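Local coordinates for AlgW protein (PDB 7CO3) that probably acts as an HtrA-type serine endopeptidase of the S1C family, joining a trypsin-like protease domain to a PDZ domain, at residues L154-I159 / S270-G275; A67-T72 / L118-H123; I131-R136 / T141-V146. The protein carries 1 engineered substitution. All coordinates share one frame; numbering follows the deposited sequence.

Contact 1 (L154-I159 / S270-G275)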
loop_
_atom_site.group_PDB
_atom_site.type_symbol
_atom_site.label_atom_id
_atom_site.label_comp_id
_atom_site.label_asym_id
_atom_site.label_seq_id
_atom_site.Cartn_x
_atom_site.Cartn_y
_atom_site.Cartn_z
ATOM N N LEU B 154 -3.890 -6.999 -24.794
ATOM C CA LEU B 154 -3.069 -8.203 -24.669
ATOM C C LEU B 154 -2.166 -8.385 -25.881
ATOM O O LEU B 154 -2.443 -7.886 -26.973
ATOM C CB LEU B 154 -3.933 -9.473 -24.447
ATOM C CG LEU B 154 -4.688 -9.487 -23.089
ATOM C CD1 LEU B 154 -5.780 -10.567 -23.020
ATOM C CD2 LEU B 154 -3.694 -9.697 -21.941
ATOM N N ALA B 155 -1.077 -9.108 -25.678
ATOM C CA ALA B 155 -0.193 -9.428 -26.784
ATOM C C ALA B 155 0.468 -10.753 -26.479
ATOM O O ALA B 155 0.598 -11.143 -25.319
ATOM C CB ALA B 155 0.857 -8.339 -27.038
ATOM N N VAL B 156 0.829 -11.480 -27.535
ATOM C CA VAL B 156 1.468 -12.782 -27.418
ATOM C C VAL B 156 2.843 -12.695 -28.040
ATOM O O VAL B 156 3.005 -12.125 -29.127
ATOM C CB VAL B 156 0.640 -13.900 -28.087
ATOM C CG1 VAL B 156 1.367 -15.195 -27.963
ATOM C CG2 VAL B 156 -0.724 -14.008 -27.451
ATOM N N LEU B 157 3.818 -13.265 -27.349
ATOM C CA LEU B 157 5.209 -13.336 -27.739
ATOM C C LEU B 157 5.596 -14.808 -27.822
ATOM O O LEU B 157 4.972 -15.667 -27.197
ATOM C CB LEU B 157 6.134 -12.649 -26.709
ATOM C CG LEU B 157 5.912 -11.188 -26.284
ATOM C CD1 LEU B 157 6.955 -10.779 -25.190
ATOM C CD2 LEU B 157 5.986 -10.280 -27.487
ATOM N N LYS B 158 6.667 -15.072 -28.554
ATOM C CA LYS B 158 7.228 -16.405 -28.719
ATOM C C LYS B 158 8.733 -16.326 -28.564
ATOM O O LYS B 158 9.371 -15.436 -29.133
ATOM C CB LYS B 158 6.874 -16.992 -30.105
ATOM C CG LYS B 158 7.128 -18.513 -30.245
ATOM C CD LYS B 158 8.590 -18.841 -30.579
ATOM C CE LYS B 158 8.753 -20.256 -31.102
ATOM N NZ LYS B 158 7.972 -21.230 -30.292
ATOM N N ILE B 159 9.296 -17.273 -27.818
ATOM C CA ILE B 159 10.736 -17.408 -27.670
ATOM C C ILE B 159 11.134 -18.846 -27.977
ATOM O O ILE B 159 10.316 -19.766 -27.903
ATOM C CB ILE B 159 11.219 -16.971 -26.264
ATOM C CG1 ILE B 159 10.680 -17.880 -25.132
ATOM C CG2 ILE B 159 10.834 -15.482 -26.008
ATOM C CD1 ILE B 159 11.320 -17.571 -23.742
ATOM N N SER B 270 -6.494 -17.602 -29.804
ATOM C CA SER B 270 -6.824 -17.115 -31.139
ATOM C C SER B 270 -5.653 -16.402 -31.800
ATOM O O SER B 270 -5.506 -16.457 -33.031
ATOM C CB SER B 270 -8.021 -16.204 -31.115
ATOM O OG SER B 270 -8.614 -16.234 -32.398
ATOM N N ILE B 271 -4.843 -15.680 -31.023
ATOM C CA ILE B 271 -3.681 -15.019 -31.605
ATOM C C ILE B 271 -2.701 -16.058 -32.109
ATOM O O ILE B 271 -2.143 -15.932 -33.205
ATOM C CB ILE B 271 -3.028 -14.063 -30.581
ATOM C CG1 ILE B 271 -3.850 -12.776 -30.470
ATOM C CG2 ILE B 271 -1.574 -13.729 -30.975
ATOM C CD1 ILE B 271 -3.477 -11.884 -29.250
ATOM N N ILE B 272 -2.491 -17.111 -31.324
ATOM C CA ILE B 272 -1.588 -18.164 -31.740
ATOM C C ILE B 272 -2.082 -18.802 -33.038
ATOM O O ILE B 272 -1.286 -19.215 -33.885
ATOM C CB ILE B 272 -1.418 -19.175 -30.587
ATOM C CG1 ILE B 272 -0.820 -18.467 -29.352
ATOM C CG2 ILE B 272 -0.523 -20.333 -30.988
ATOM C CD1 ILE B 272 0.006 -19.364 -28.432
ATOM N N GLU B 273 -3.401 -18.802 -33.250
ATOM C CA GLU B 273 -3.982 -19.542 -34.362
ATOM C C GLU B 273 -4.110 -18.677 -35.600
ATOM O O GLU B 273 -3.729 -19.095 -36.700
ATOM C CB GLU B 273 -5.353 -20.091 -33.964
ATOM C CG GLU B 273 -5.309 -21.442 -33.276
ATOM C CD GLU B 273 -5.428 -22.583 -34.268
ATOM O OE1 GLU B 273 -6.252 -22.471 -35.203
ATOM O OE2 GLU B 273 -4.699 -23.585 -34.123
ATOM N N HIS B 274 -4.616 -17.465 -35.428
ATOM C CA HIS B 274 -5.019 -16.603 -36.519
ATOM C C HIS B 274 -4.279 -15.268 -36.529
ATOM O O HIS B 274 -4.622 -14.388 -37.324
ATOM C CB HIS B 274 -6.544 -16.443 -36.443
ATOM C CG HIS B 274 -7.255 -17.744 -36.185
ATOM N ND1 HIS B 274 -7.871 -18.047 -34.989
ATOM C CD2 HIS B 274 -7.392 -18.848 -36.959
ATOM C CE1 HIS B 274 -8.384 -19.265 -35.049
ATOM N NE2 HIS B 274 -8.100 -19.776 -36.233
ATOM N N GLY B 275 -3.258 -15.104 -35.676
ATOM C CA GLY B 275 -2.463 -13.887 -35.615
ATOM C C GLY B 275 -3.144 -12.698 -34.971
ATOM O O GLY B 275 -2.487 -11.678 -34.727
#
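Val156 is the strand residue that meets the helix end 270-274, and it does so through both methyls, one on Ile271 and one on Ile272. Before it in sequence, Leu154 also directs its CB toward the helix but packs one to two turns earlier, on Ala264 and Val267, while Ala155 turns its methyl away, onto Ser148. At Val156 the CA lies 7.0 Å from the CA of Ile271, close enough for their branched side chains to touch. With chi1 at 178°, CG1 stands anti to the backbone N and CG2 anti to the carbonyl carbon, which splits the two methyls between two helix residues. Val156 CG2 lies 3.6 Å from Ile271 CG2, and 3.9 Å separates it from Ile271 CD1; these two side chains slide past each other in opposite directions. Val156 CG1 crosses Ile272 at about a right angle, 4.2 Å from its CG1. Leu157 then faces the other side of the sheet, against Thr120 and Leu145, and Lys158 returns to the helix side but is held by the carbonyl of Glu115 and the ring of Tyr117. The helix thus lies on the outside of the barrel, as does the C-terminal helix of chymotrypsin-fold proteases. Because only aliphatic carbons meet, the contact rests on shape and the exclusion of water, without the directionality of polar bonds.

Contact 2 (A67-T72 / L118-H123)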
loop_
_atom_site.group_PDB
_atom_site.type_symbol
_atom_site.label_atom_id
_atom_site.label_comp_id
_atom_site.label_asym_id
_atom_site.label_seq_id
_atom_site.Cartn_x
_atom_site.Cartn_y
_atom_site.Cartn_z
ATOM N N ALA B 67 8.643 -13.457 -16.391
ATOM C CA ALA B 67 9.868 -12.900 -16.956
ATOM C C ALA B 67 9.800 -11.380 -16.938
ATOM O O ALA B 67 8.713 -10.795 -16.865
ATOM C CB ALA B 67 10.092 -13.378 -18.403
ATOM N N ASN B 68 10.980 -10.751 -17.043
ATOM C CA ASN B 68 11.093 -9.327 -17.330
ATOM C C ASN B 68 11.141 -9.060 -18.838
ATOM O O ASN B 68 11.781 -9.791 -19.603
ATOM C CB ASN B 68 12.342 -8.750 -16.653
ATOM C CG ASN B 68 12.309 -8.902 -15.133
ATOM O OD1 ASN B 68 11.251 -9.068 -14.547
ATOM N ND2 ASN B 68 13.466 -8.861 -14.505
ATOM N N LEU B 69 10.500 -7.974 -19.249
ATOM C CA LEU B 69 10.502 -7.505 -20.628
ATOM C C LEU B 69 11.222 -6.160 -20.684
ATOM O O LEU B 69 10.932 -5.263 -19.878
ATOM C CB LEU B 69 9.078 -7.333 -21.180
ATOM C CG LEU B 69 8.185 -8.543 -21.544
ATOM C CD1 LEU B 69 6.995 -8.077 -22.344
ATOM C CD2 LEU B 69 8.929 -9.686 -22.314
ATOM N N TYR B 70 12.146 -6.032 -21.646
ATOM C CA TYR B 70 12.861 -4.798 -21.973
ATOM C C TYR B 70 12.674 -4.547 -23.455
ATOM O O TYR B 70 13.134 -5.349 -24.271
ATOM C CB TYR B 70 14.356 -4.894 -21.644
ATOM C CG TYR B 70 14.625 -5.354 -20.248
ATOM C CD1 TYR B 70 14.402 -4.508 -19.163
ATOM C CD2 TYR B 70 15.067 -6.640 -19.997
ATOM C CE1 TYR B 70 14.625 -4.927 -17.869
ATOM C CE2 TYR B 70 15.292 -7.075 -18.711
ATOM C CZ TYR B 70 15.072 -6.221 -17.653
ATOM O OH TYR B 70 15.302 -6.659 -16.386
ATOM N N THR B 71 11.999 -3.447 -23.791
ATOM C CA THR B 71 11.608 -3.131 -25.154
ATOM C C THR B 71 12.250 -1.811 -25.582
ATOM O O THR B 71 12.363 -0.871 -24.786
ATOM C CB THR B 71 10.066 -3.070 -25.306
ATOM O OG1 THR B 71 9.513 -1.982 -24.542
ATOM C CG2 THR B 71 9.434 -4.358 -24.837
ATOM N N THR B 72 12.695 -1.761 -26.836
ATOM C CA THR B 72 13.219 -0.539 -27.430
ATOM C C THR B 72 12.365 -0.173 -28.628
ATOM O O THR B 72 11.982 -1.045 -29.413
ATOM C CB THR B 72 14.696 -0.660 -27.802
ATOM O OG1 THR B 72 14.915 -1.916 -28.447
ATOM C CG2 THR B 72 15.552 -0.612 -26.561
ATOM N N LEU B 118 4.306 -16.541 -24.577
ATOM C CA LEU B 118 4.245 -15.661 -23.418
ATOM C C LEU B 118 3.119 -14.696 -23.640
ATOM O O LEU B 118 2.919 -14.227 -24.762
ATOM C CB LEU B 118 5.563 -14.890 -23.179
ATOM C CG LEU B 118 6.753 -15.711 -22.664
ATOM C CD1 LEU B 118 7.622 -16.133 -23.809
ATOM C CD2 LEU B 118 7.614 -14.964 -21.642
ATOM N N LEU B 119 2.387 -14.415 -22.564
ATOM C CA LEU B 119 1.410 -13.342 -22.529
ATOM C C LEU B 119 1.999 -12.091 -21.848
ATOM O O LEU B 119 2.761 -12.195 -20.875
ATOM C CB LEU B 119 0.169 -13.817 -21.773
ATOM C CG LEU B 119 -1.061 -14.259 -22.571
ATOM C CD1 LEU B 119 -2.075 -14.876 -21.652
ATOM C CD2 LEU B 119 -1.675 -13.116 -23.384
ATOM N N THR B 120 1.634 -10.919 -22.363
ATOM C CA THR B 120 1.954 -9.622 -21.761
ATOM C C THR B 120 0.878 -8.638 -22.212
ATOM O O THR B 120 -0.059 -9.020 -22.922
ATOM C CB THR B 120 3.365 -9.153 -22.149
ATOM O OG1 THR B 120 3.610 -7.874 -21.565
ATOM C CG2 THR B 120 3.510 -9.022 -23.710
ATOM N N ASN B 121 0.995 -7.359 -21.810
ATOM C CA ASN B 121 0.044 -6.350 -22.280
ATOM C C ASN B 121 0.413 -5.781 -23.649
ATOM O O ASN B 121 1.587 -5.636 -23.985
ATOM C CB ASN B 121 -0.072 -5.148 -21.329
ATOM C CG ASN B 121 -0.758 -5.471 -20.007
ATOM O OD1 ASN B 121 -0.296 -5.046 -18.953
ATOM N ND2 ASN B 121 -1.849 -6.229 -20.057
ATOM N N ASN B 122 -0.617 -5.383 -24.412
ATOM C CA ASN B 122 -0.365 -4.711 -25.685
ATOM C C ASN B 122 0.454 -3.445 -25.485
ATOM O O ASN B 122 1.422 -3.201 -26.214
ATOM C CB ASN B 122 -1.666 -4.356 -26.410
ATOM C CG ASN B 122 -1.398 -3.706 -27.749
ATOM O OD1 ASN B 122 -0.520 -4.160 -28.492
ATOM N ND2 ASN B 122 -2.106 -2.623 -28.043
ATOM N N HIS B 123 0.091 -2.625 -24.489
ATOM C CA HIS B 123 0.797 -1.357 -24.338
ATOM C C HIS B 123 2.256 -1.530 -23.977
ATOM O O HIS B 123 3.006 -0.561 -24.089
ATOM C CB HIS B 123 0.125 -0.450 -23.312
ATOM C CG HIS B 123 0.196 -0.945 -21.897
ATOM N ND1 HIS B 123 1.183 -0.543 -21.019
ATOM C CD2 HIS B 123 -0.671 -1.703 -21.171
ATOM C CE1 HIS B 123 0.942 -1.065 -19.822
ATOM N NE2 HIS B 123 -0.171 -1.782 -19.892
#
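Leu69 and Thr120 meet tip to tip, and a lighter touch between Ala67 and Leu118 accompanies them. The backbones stay well apart: the CA atoms of Leu69 and Thr120 are 8.9 Å from each other and those of Ala67 and Leu118 9.0 Å, too far for strand pairing, so the contact belongs to side chains alone.

Its apolar part begins with Leu69 CD1, which faces the branch point of Thr120 and lies 3.8 Å from its CB and 3.9 Å from its CG2. Ala67 CB comes within 4.4 Å of Leu118 CD2, a loose approach of one methyl to another. The spacing of two residues on both strands puts these four side chains in the same buried layer.

The polar component is small. Leu69 CD1 is 3.5 Å from Thr120 OG1, a van der Waals contact of a methyl with a hydroxyl oxygen. The hydroxyl has its real partner in the backbone carbonyl of Ser108, to which it is hydrogen-bonded. OG1 stands anti to the backbone N (chi1 179°), and in that position the bond to Ser108 O satisfies the hydroxyl where it lies buried beside Leu69.

Strand 104-113 lies between the two strands in sheet order and pairs with both, so the contact spans the inside of the barrel past an intervening strand. Ala109 and Ile111 of that strand touch Leu69 and Leu118, Val133 of strand 130-134 packs on Ala67 and Leu69, and helix 122-125 adds Val124 and Thr125 against Leu69.

Contact 3 (I131-R136 / T141-V146)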
loop_
_atom_site.group_PDB
_atom_site.type_symbol
_atom_site.label_atom_id
_atom_site.label_comp_id
_atom_site.label_asym_id
_atom_site.label_seq_id
_atom_site.Cartn_x
_atom_site.Cartn_y
_atom_site.Cartn_z
ATOM N N ILE B 131 12.451 -6.734 -28.480
ATOM C CA ILE B 131 11.872 -7.198 -27.215
ATOM C C ILE B 131 12.793 -8.261 -26.645
ATOM O O ILE B 131 12.960 -9.323 -27.251
ATOM C CB ILE B 131 10.445 -7.758 -27.393
ATOM C CG1 ILE B 131 9.531 -6.714 -27.999
ATOM C CG2 ILE B 131 9.835 -8.216 -26.054
ATOM C CD1 ILE B 131 8.259 -7.289 -28.551
ATOM N N ILE B 132 13.393 -7.975 -25.492
ATOM C CA ILE B 132 14.189 -8.940 -24.749
ATOM C C ILE B 132 13.374 -9.505 -23.589
ATOM O O ILE B 132 12.720 -8.760 -22.841
ATOM C CB ILE B 132 15.503 -8.330 -24.244
ATOM C CG1 ILE B 132 16.367 -7.902 -25.439
ATOM C CG2 ILE B 132 16.241 -9.322 -23.366
ATOM C CD1 ILE B 132 16.643 -6.429 -25.530
ATOM N N VAL B 133 13.421 -10.826 -23.457
ATOM C CA VAL B 133 12.815 -11.574 -22.373
ATOM C C VAL B 133 13.942 -11.992 -21.441
ATOM O O VAL B 133 14.949 -12.551 -21.892
ATOM C CB VAL B 133 12.067 -12.802 -22.912
ATOM C CG1 VAL B 133 11.832 -13.795 -21.823
ATOM C CG2 VAL B 133 10.770 -12.409 -23.618
ATOM N N ALA B 134 13.799 -11.705 -20.148
ATOM C CA ALA B 134 14.792 -12.097 -19.158
ATOM C C ALA B 134 14.134 -13.003 -18.130
ATOM O O ALA B 134 13.221 -12.577 -17.402
ATOM C CB ALA B 134 15.446 -10.880 -18.492
ATOM N N LEU B 135 14.615 -14.243 -18.054
ATOM C CA LEU B 135 14.002 -15.228 -17.182
ATOM C C LEU B 135 14.609 -15.169 -15.791
ATOM O O LEU B 135 15.723 -14.667 -15.591
ATOM C CB LEU B 135 14.156 -16.628 -17.767
ATOM C CG LEU B 135 13.490 -16.805 -19.131
ATOM C CD1 LEU B 135 13.643 -18.244 -19.555
ATOM C CD2 LEU B 135 12.025 -16.396 -19.102
ATOM N N ARG B 136 13.857 -15.699 -14.821
ATOM C CA ARG B 136 14.329 -15.735 -13.440
ATOM C C ARG B 136 15.653 -16.480 -13.291
ATOM O O ARG B 136 16.444 -16.161 -12.399
ATOM C CB ARG B 136 13.281 -16.381 -12.550
ATOM C CG ARG B 136 13.504 -16.073 -11.094
ATOM C CD ARG B 136 12.365 -16.593 -10.273
ATOM N NE ARG B 136 12.765 -16.856 -8.900
ATOM C CZ ARG B 136 12.887 -18.072 -8.392
ATOM N NH1 ARG B 136 13.262 -18.230 -7.132
ATOM N NH2 ARG B 136 12.636 -19.131 -9.150
ATOM N N THR B 141 16.845 -13.736 -23.950
ATOM C CA THR B 141 16.635 -14.046 -25.358
ATOM C C THR B 141 15.762 -12.971 -25.974
ATOM O O THR B 141 15.036 -12.257 -25.280
ATOM C CB THR B 141 15.992 -15.430 -25.573
ATOM O OG1 THR B 141 15.965 -15.727 -26.973
ATOM C CG2 THR B 141 14.542 -15.479 -25.051
ATOM N N ILE B 142 15.861 -12.853 -27.283
ATOM C CA ILE B 142 14.998 -11.948 -28.025
ATOM C C ILE B 142 13.693 -12.671 -28.302
ATOM O O ILE B 142 13.682 -13.884 -28.530
ATOM C CB ILE B 142 15.676 -11.470 -29.323
ATOM C CG1 ILE B 142 16.746 -10.417 -29.033
ATOM C CG2 ILE B 142 14.666 -10.828 -30.253
ATOM C CD1 ILE B 142 18.032 -10.926 -28.381
ATOM N N ALA B 143 12.589 -11.945 -28.237
ATOM C CA ALA B 143 11.279 -12.520 -28.476
ATOM C C ALA B 143 10.740 -12.004 -29.797
ATOM O O ALA B 143 11.118 -10.926 -30.255
ATOM C CB ALA B 143 10.298 -12.168 -27.348
ATOM N N GLN B 144 9.845 -12.788 -30.400
ATOM C CA GLN B 144 9.076 -12.384 -31.564
ATOM C C GLN B 144 7.642 -12.089 -31.150
ATOM O O GLN B 144 7.106 -12.708 -30.225
ATOM C CB GLN B 144 9.060 -13.466 -32.653
ATOM C CG GLN B 144 10.373 -13.661 -33.451
ATOM C CD GLN B 144 11.290 -12.434 -33.507
ATOM O OE1 GLN B 144 10.987 -11.433 -34.162
ATOM N NE2 GLN B 144 12.436 -12.528 -32.834
ATOM N N LEU B 145 7.012 -11.159 -31.855
ATOM C CA LEU B 145 5.617 -10.832 -31.612
ATOM C C LEU B 145 4.727 -11.752 -32.445
ATOM O O LEU B 145 4.721 -11.659 -33.680
ATOM C CB LEU B 145 5.326 -9.372 -31.951
ATOM C CG LEU B 145 3.946 -8.856 -31.522
ATOM C CD1 LEU B 145 3.730 -8.951 -29.990
ATOM C CD2 LEU B 145 3.755 -7.429 -31.982
ATOM N N VAL B 146 3.969 -12.628 -31.775
ATOM C CA VAL B 146 3.021 -13.486 -32.487
ATOM C C VAL B 146 1.864 -12.656 -33.031
ATOM O O VAL B 146 1.551 -12.691 -34.225
ATOM C CB VAL B 146 2.533 -14.620 -31.566
ATOM C CG1 VAL B 146 1.501 -15.509 -32.278
ATOM C CG2 VAL B 146 3.731 -15.441 -31.065
HETATM O O HOH W 1 11.986 -8.618 -30.602
#
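Val133 and Thr141 form an antiparallel hydrogen-bonded pair with bonds in both directions. Val133 N reaches Thr141 O at 2.8 Å in a nearly straight bond, 171° at the hydrogen. The return bond, Thr141 N to Val133 O, is longer at 3.0 Å and more bent, at 154°, though its donor lies in the carbonyl plane. Two residues on, Ala143 N donates to Ile131 O over 2.8 Å, with an angle of 167°. Ile132 and Ile142 make the non-hydrogen-bonded pair between these bonds; their CG1 atoms are 4.4 Å apart on one face of the hairpin.

On the other face, Ala143 CB is the meeting point: Val133 CG2 touches it diagonally at 3.8 Å, and Ile131 CG2 is 4.2 Å away. Val133 CG1 is anti to the backbone N, which leaves CG2, anti to the carbonyl carbon, as the branch that reaches along the hairpin to that methyl.

Further out, a water appears to bridge Ile131 N, which donates to it across 2.9 Å, and Ala143 O; its separation from that oxygen is so short that its exact position is doubtful. Strand 66-72 flanks strand 130-134 on its far edge, where Tyr70 and Asn68 bond to Ile132 and Ala134, while Lys158 and Val156 of strand 154-158 take up Gln144 and Val146. Direct backbone bonds thus run from the Val133-Thr141 pair as far as Ala143 N and Ile131 O; beyond them Ile131 N and Ala143 O make no direct bond, consistent with the strands parting there as 141-146 turns to strand 154-158.

All three contacts belong to the six-stranded antiparallel barrel that forms one half of the trypsin-like protease domain. Along the chain they come in series: contact 2 closes first, then contact 3, then contact 1. The centres of contacts 2 and 3 are about 8 Å apart, and each lies about 13 Å from that of contact 1. Neighbouring strands join them: 66-72 pairs with 130-134, which ties contact 2 to contact 3, 140-149 with 154-158, and 154-158 with 117-120, which takes the barrel wall round to contact 2 again. Leu69 of contact 2 touches Leu157 of contact 1, so inner packing is shared, while contact 1 adds helix 261-274 outside.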